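Hypothetical protein yxiM (PDB 2O14) is of unknown function but belongs to the GDSL lipolytic enzyme family and probably acts as an esterase. Local coordinates at residues A252-V257 with R295-S300; G214-G219 with M258-R263. One frame throughout, in Å; residues are numbered along the deposited sequence.

Interaction 1: residues A252-V257 with R295-S300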
loop_
_atom_site.group_PDB
_atom_site.type_symbol
_atom_site.label_atom_id
_atom_site.label_comp_id
_atom_site.label_asym_id
_atom_site.label_seq_id
_atom_site.Cartn_x
_atom_site.Cartn_y
_atom_site.Cartn_z
ATOM N N ALA A 252 21.358 12.109 9.038
ATOM C CA ALA A 252 20.950 13.506 8.991
ATOM C C ALA A 252 19.937 13.725 7.865
ATOM O O ALA A 252 18.896 14.348 8.078
ATOM C CB ALA A 252 22.168 14.400 8.785
ATOM N N GLU A 253 20.235 13.213 6.670
ATOM C CA GLU A 253 19.316 13.386 5.547
ATOM C C GLU A 253 18.011 12.680 5.884
ATOM O O GLU A 253 16.925 13.224 5.698
ATOM C CB GLU A 253 19.890 12.794 4.255
ATOM C CG GLU A 253 19.241 13.371 2.993
ATOM C CD GLU A 253 19.466 12.525 1.745
ATOM O OE1 GLU A 253 20.579 11.975 1.582
ATOM O OE2 GLU A 253 18.527 12.424 0.918
ATOM N N PHE A 254 18.132 11.457 6.380
ATOM C CA PHE A 254 16.975 10.664 6.762
ATOM C C PHE A 254 16.049 11.488 7.650
ATOM O O PHE A 254 14.854 11.615 7.380
ATOM C CB PHE A 254 17.440 9.419 7.516
ATOM C CG PHE A 254 16.340 8.699 8.228
ATOM C CD1 PHE A 254 15.427 7.919 7.521
ATOM C CD2 PHE A 254 16.215 8.796 9.615
ATOM C CE1 PHE A 254 14.403 7.241 8.182
ATOM C CE2 PHE A 254 15.194 8.122 10.291
ATOM C CZ PHE A 254 14.285 7.340 9.573
ATOM N N LYS A 255 16.624 12.053 8.707
ATOM C CA LYS A 255 15.881 12.859 9.670
ATOM C C LYS A 255 15.216 14.073 9.015
ATOM O O LYS A 255 14.072 14.401 9.335
ATOM C CB LYS A 255 16.834 13.294 10.788
ATOM C CG LYS A 255 16.185 13.875 12.029
ATOM C CD LYS A 255 17.241 14.092 13.111
ATOM C CE LYS A 255 16.696 14.873 14.298
ATOM N NZ LYS A 255 15.506 14.214 14.882
ATOM N N GLU A 256 15.928 14.729 8.099
ATOM C CA GLU A 256 15.408 15.906 7.393
ATOM C C GLU A 256 14.215 15.575 6.497
ATOM O O GLU A 256 13.210 16.283 6.500
ATOM C CB GLU A 256 16.488 16.522 6.509
ATOM C CG GLU A 256 17.697 17.084 7.221
ATOM C CD GLU A 256 18.782 17.503 6.236
ATOM O OE1 GLU A 256 18.459 18.238 5.272
ATOM O OE2 GLU A 256 19.953 17.100 6.418
ATOM N N VAL A 257 14.356 14.514 5.707
ATOM C CA VAL A 257 13.307 14.075 4.797
ATOM C C VAL A 257 12.079 13.651 5.583
ATOM O O VAL A 257 10.948 14.005 5.236
ATOM C CB VAL A 257 13.777 12.881 3.942
ATOM C CG1 VAL A 257 12.610 12.331 3.128
ATOM C CG2 VAL A 257 14.907 13.319 3.027
ATOM N N ARG A 295 19.481 -0.033 15.841
ATOM C CA ARG A 295 19.288 -0.315 14.423
ATOM C C ARG A 295 18.333 0.635 13.710
ATOM O O ARG A 295 17.518 1.317 14.335
ATOM C CB ARG A 295 18.757 -1.738 14.223
ATOM C CG ARG A 295 19.759 -2.860 14.411
ATOM C CD ARG A 295 19.121 -4.159 13.956
ATOM N NE ARG A 295 20.001 -5.317 14.072
ATOM C CZ ARG A 295 21.044 -5.561 13.285
ATOM N NH1 ARG A 295 21.362 -4.724 12.304
ATOM N NH2 ARG A 295 21.765 -6.662 13.477
ATOM N N TRP A 296 18.461 0.669 12.386
ATOM C CA TRP A 296 17.594 1.453 11.520
ATOM C C TRP A 296 17.361 2.921 11.901
ATOM O O TRP A 296 16.225 3.393 11.844
ATOM C CB TRP A 296 16.243 0.744 11.439
ATOM C CG TRP A 296 16.323 -0.770 11.521
ATOM C CD1 TRP A 296 15.496 -1.591 12.233
ATOM C CD2 TRP A 296 17.226 -1.635 10.810
ATOM N NE1 TRP A 296 15.818 -2.911 12.005
ATOM C CE2 TRP A 296 16.875 -2.966 11.137
ATOM C CE3 TRP A 296 18.292 -1.414 9.926
ATOM C CZ2 TRP A 296 17.554 -4.073 10.610
ATOM C CZ3 TRP A 296 18.968 -2.517 9.399
ATOM C CH2 TRP A 296 18.594 -3.830 9.744
ATOM N N TYR A 297 18.419 3.642 12.272
ATOM C CA TYR A 297 18.302 5.056 12.658
ATOM C C TYR A 297 17.247 5.331 13.736
ATOM O O TYR A 297 16.665 6.418 13.775
ATOM C CB TYR A 297 17.974 5.941 11.446
ATOM C CG TYR A 297 19.044 6.012 10.376
ATOM C CD1 TYR A 297 20.396 5.875 10.690
ATOM C CD2 TYR A 297 18.701 6.262 9.047
ATOM C CE1 TYR A 297 21.377 5.986 9.704
ATOM C CE2 TYR A 297 19.672 6.379 8.057
ATOM C CZ TYR A 297 21.007 6.238 8.390
ATOM O OH TYR A 297 21.966 6.347 7.404
ATOM N N ARG A 298 17.005 4.357 14.608
ATOM C CA ARG A 298 16.018 4.512 15.679
ATOM C C ARG A 298 16.168 5.818 16.448
ATOM O O ARG A 298 15.177 6.457 16.799
ATOM C CB ARG A 298 16.106 3.336 16.658
ATOM C CG ARG A 298 15.226 3.485 17.895
ATOM C CD ARG A 298 14.989 2.149 18.582
ATOM N NE ARG A 298 14.225 2.300 19.820
ATOM C CZ ARG A 298 14.741 2.718 20.971
ATOM N NH1 ARG A 298 16.027 3.025 21.052
ATOM N NH2 ARG A 298 13.966 2.844 22.037
ATOM N N ALA A 299 17.408 6.213 16.708
ATOM C CA ALA A 299 17.680 7.438 17.452
ATOM C C ALA A 299 16.983 8.662 16.847
ATOM O O ALA A 299 16.394 9.471 17.568
ATOM C CB ALA A 299 19.191 7.671 17.524
ATOM N N SER A 300 17.050 8.790 15.524
ATOM C CA SER A 300 16.434 9.915 14.827
ATOM C C SER A 300 14.918 9.866 14.859
ATOM O O SER A 300 14.257 10.905 14.912
ATOM C CB SER A 300 16.902 9.961 13.369
ATOM O OG SER A 300 18.283 10.267 13.301
#
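Y297 and F254 meet where the turn leading into helix 298-307 packs on helix 251-266, two helices of the flavodoxin-like alpha/beta/alpha fold of the SGNH (GDSL) hydrolases. A type I' turn from R295 to R298 delivers Y297 to the N-cap position. There CG stands beside the backbone N (chi1 -65°), which brings Y297 CD2 over one face of the F254 ring, toward its rim, 3.5 Å from F254 CG. The two side chains run antiparallel past one another. With centroids 5.1 Å apart and planes at 43°, the rings meet obliquely. Y297 CB adds to the overlap, 3.7 Å from F254 CE2, while the phenol OH bonds to the carbonyl O of E249, just ahead of helix 251-266. Thus the tyrosine ring packs on the first turn of that helix and its hydroxyl holds to the residues just before it. One turn further on, S300 brings CB to the edge of the F254 ring, in its plane and 4.0 Å from F254 CE2. I301 of the same helix also touches this phenylalanine. S300 OG hydrogen-bonds to E251 OE2, and the aliphatic part of K255 lies alongside the serine, K255 CD being 4.0 Å from S300 OG. The lysine chain runs extended until its last bond bends, placing NZ in a salt bridge with E307 and 3.5 Å from the carbonyl O of S300.

Interaction 2: residues G214-G219 with M258-R263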
loop_
_atom_site.group_PDB
_atom_site.type_symbol
_atom_site.label_atom_id
_atom_site.label_comp_id
_atom_site.label_asym_id
_atom_site.label_seq_id
_atom_site.Cartn_x
_atom_site.Cartn_y
_atom_site.Cartn_z
ATOM N N GLY A 214 12.936 8.113 -1.172
ATOM C CA GLY A 214 12.099 7.548 -2.217
ATOM C C GLY A 214 10.608 7.648 -1.930
ATOM O O GLY A 214 9.824 8.003 -2.805
ATOM N N PHE A 215 10.208 7.328 -0.707
ATOM C CA PHE A 215 8.805 7.395 -0.340
ATOM C C PHE A 215 8.308 8.819 -0.556
ATOM O O PHE A 215 7.199 9.039 -1.039
ATOM C CB PHE A 215 8.626 6.985 1.129
ATOM C CG PHE A 215 7.202 6.691 1.504
ATOM C CD1 PHE A 215 6.320 7.719 1.818
ATOM C CD2 PHE A 215 6.726 5.380 1.490
ATOM C CE1 PHE A 215 4.977 7.445 2.109
ATOM C CE2 PHE A 215 5.394 5.097 1.777
ATOM C CZ PHE A 215 4.516 6.130 2.087
ATOM N N ARG A 216 9.149 9.788 -0.215
ATOM C CA ARG A 216 8.791 11.190 -0.363
ATOM C C ARG A 216 8.720 11.678 -1.802
ATOM O O ARG A 216 7.722 12.268 -2.227
ATOM C CB ARG A 216 9.787 12.073 0.389
ATOM C CG ARG A 216 9.530 13.564 0.224
ATOM C CD ARG A 216 10.542 14.380 1.001
ATOM N NE ARG A 216 10.226 15.805 0.993
ATOM C CZ ARG A 216 10.429 16.620 -0.041
ATOM N NH1 ARG A 216 10.958 16.158 -1.169
ATOM N NH2 ARG A 216 10.097 17.902 0.052
ATOM N N ASN A 217 9.780 11.407 -2.550
ATOM C CA ASN A 217 9.896 11.893 -3.920
ATOM C C ASN A 217 9.321 11.106 -5.091
ATOM O O ASN A 217 8.998 11.700 -6.124
ATOM C CB ASN A 217 11.370 12.167 -4.208
ATOM C CG ASN A 217 11.990 13.104 -3.195
ATOM O OD1 ASN A 217 13.212 13.186 -3.075
ATOM N ND2 ASN A 217 11.148 13.823 -2.463
ATOM N N ASP A 218 9.168 9.793 -4.954
ATOM C CA ASP A 218 8.698 9.018 -6.097
ATOM C C ASP A 218 7.229 8.611 -6.215
ATOM O O ASP A 218 6.913 7.657 -6.922
ATOM C CB ASP A 218 9.619 7.800 -6.289
ATOM C CG ASP A 218 11.072 8.212 -6.560
ATOM O OD1 ASP A 218 11.277 9.147 -7.355
ATOM O OD2 ASP A 218 12.011 7.614 -5.992
ATOM N N GLY A 219 6.333 9.333 -5.545
ATOM C CA GLY A 219 4.914 9.022 -5.680
ATOM C C GLY A 219 4.110 8.564 -4.476
ATOM O O GLY A 219 2.927 8.904 -4.358
HETATM N N MSE A 258 12.314 12.880 6.639
HETATM C CA MSE A 258 11.241 12.400 7.500
HETATM C C MSE A 258 10.492 13.581 8.101
HETATM O O MSE A 258 9.264 13.586 8.140
HETATM C CB MSE A 258 11.819 11.528 8.616
HETATM C CG MSE A 258 12.362 10.191 8.139
HETATM SE SE MSE A 258 10.944 8.903 7.804
HETATM C CE MSE A 258 10.613 8.391 9.653
ATOM N N ARG A 259 11.240 14.581 8.560
ATOM C CA ARG A 259 10.656 15.776 9.163
ATOM C C ARG A 259 9.712 16.470 8.187
ATOM O O ARG A 259 8.606 16.866 8.551
ATOM C CB ARG A 259 11.761 16.753 9.574
ATOM C CG ARG A 259 11.271 17.972 10.345
ATOM C CD ARG A 259 12.387 18.995 10.496
ATOM N NE ARG A 259 13.592 18.416 11.080
ATOM C CZ ARG A 259 13.702 18.021 12.346
ATOM N NH1 ARG A 259 12.676 18.140 13.178
ATOM N NH2 ARG A 259 14.842 17.500 12.780
ATOM N N ASP A 260 10.161 16.613 6.944
ATOM C CA ASP A 260 9.373 17.264 5.907
ATOM C C ASP A 260 8.059 16.538 5.644
ATOM O O ASP A 260 7.006 17.172 5.557
ATOM C CB ASP A 260 10.178 17.348 4.614
ATOM C CG ASP A 260 9.441 18.084 3.522
ATOM O OD1 ASP A 260 9.195 19.301 3.676
ATOM O OD2 ASP A 260 9.101 17.441 2.510
HETATM N N MSE A 261 8.118 15.216 5.513
HETATM C CA MSE A 261 6.910 14.434 5.265
HETATM C C MSE A 261 5.904 14.632 6.390
HETATM O O MSE A 261 4.713 14.810 6.143
HETATM C CB MSE A 261 7.235 12.943 5.145
HETATM C CG MSE A 261 8.060 12.575 3.930
HETATM SE SE MSE A 261 7.833 10.707 3.464
HETATM C CE MSE A 261 9.200 9.923 4.596
ATOM N N ILE A 262 6.391 14.594 7.629
ATOM C CA ILE A 262 5.529 14.777 8.793
ATOM C C ILE A 262 4.827 16.130 8.738
ATOM O O ILE A 262 3.628 16.236 9.006
ATOM C CB ILE A 262 6.340 14.698 10.103
ATOM C CG1 ILE A 262 6.923 13.296 10.269
ATOM C CG2 ILE A 262 5.452 15.065 11.289
ATOM C CD1 ILE A 262 7.978 13.201 11.345
ATOM N N ARG A 263 5.581 17.168 8.392
ATOM C CA ARG A 263 5.023 18.510 8.311
ATOM C C ARG A 263 3.989 18.624 7.198
ATOM O O ARG A 263 2.934 19.234 7.378
ATOM C CB ARG A 263 6.148 19.528 8.113
ATOM C CG ARG A 263 7.057 19.622 9.332
ATOM C CD ARG A 263 8.057 20.754 9.233
ATOM N NE ARG A 263 8.740 20.945 10.509
ATOM C CZ ARG A 263 9.689 21.850 10.730
ATOM N NH1 ARG A 263 10.079 22.662 9.755
ATOM N NH2 ARG A 263 10.243 21.949 11.932
#
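The selenomethionine M261 lays its selenium against the F215 ring, M261 SE 3.7 Å from F215 CD1, in an oblique Met-aromatic contact. SE is 5.0 Å from the ring centroid and 71° off the ring normal, and the side chains cross at about a right angle. The same selenium touches the next residue of helix 212-217, standing 3.9 Å from R216 CB, so M261 of helix 251-266 fits against two consecutive side chains. L221 of helix 220-225 touches both M261 and R216, while F215 reaches F234 on the central parallel sheet; its side chain is about 11 Å from that of S171, the nucleophile by similarity. R216 runs extended as far as NE, CG anti to the backbone N (chi1 177°), and turns its guanidinium edge to D260. R216 NE and NH2 both point at D260 OD2, at 2.5 and 2.7 Å; the NE distance is doubtfully short, but the salt bridge is plain. OD2 lies nearly in the guanidinium plane, whereas NH2 comes to it from above the carboxylate plane, the two planes being 46° apart. An alanine in place of R216 would keep CB beside the selenium but probably leave D260 without its charged mate and M261 CG without the methylene packed against it. R216 and Q264 NE2 both donate to OD2, so the negative charge of D260 is probably drawn toward that oxygen.

Interactions 1 and 2 share helix 251-266: its first turns, 252-257, meet 295-300, and the following turns, 258-263, meet 214-219. Their centres are about 13 Å apart. Along the chain the segments alternate, in the order 214-219, 252-257, 258-263, 295-300, with strand 233-237 coming before the shared helix and strand 271-275 after it; these strands are neighbours in the parallel sheet. V257 on the shared helix joins the two contacts directly, its CG1 3.6 Å from R216 CD. Helix 251-266 thus packs against both helix 212-217 and the start of helix 298-307 within the hydrolase domain, and interaction 2 is the one nearer the presumed nucleophile.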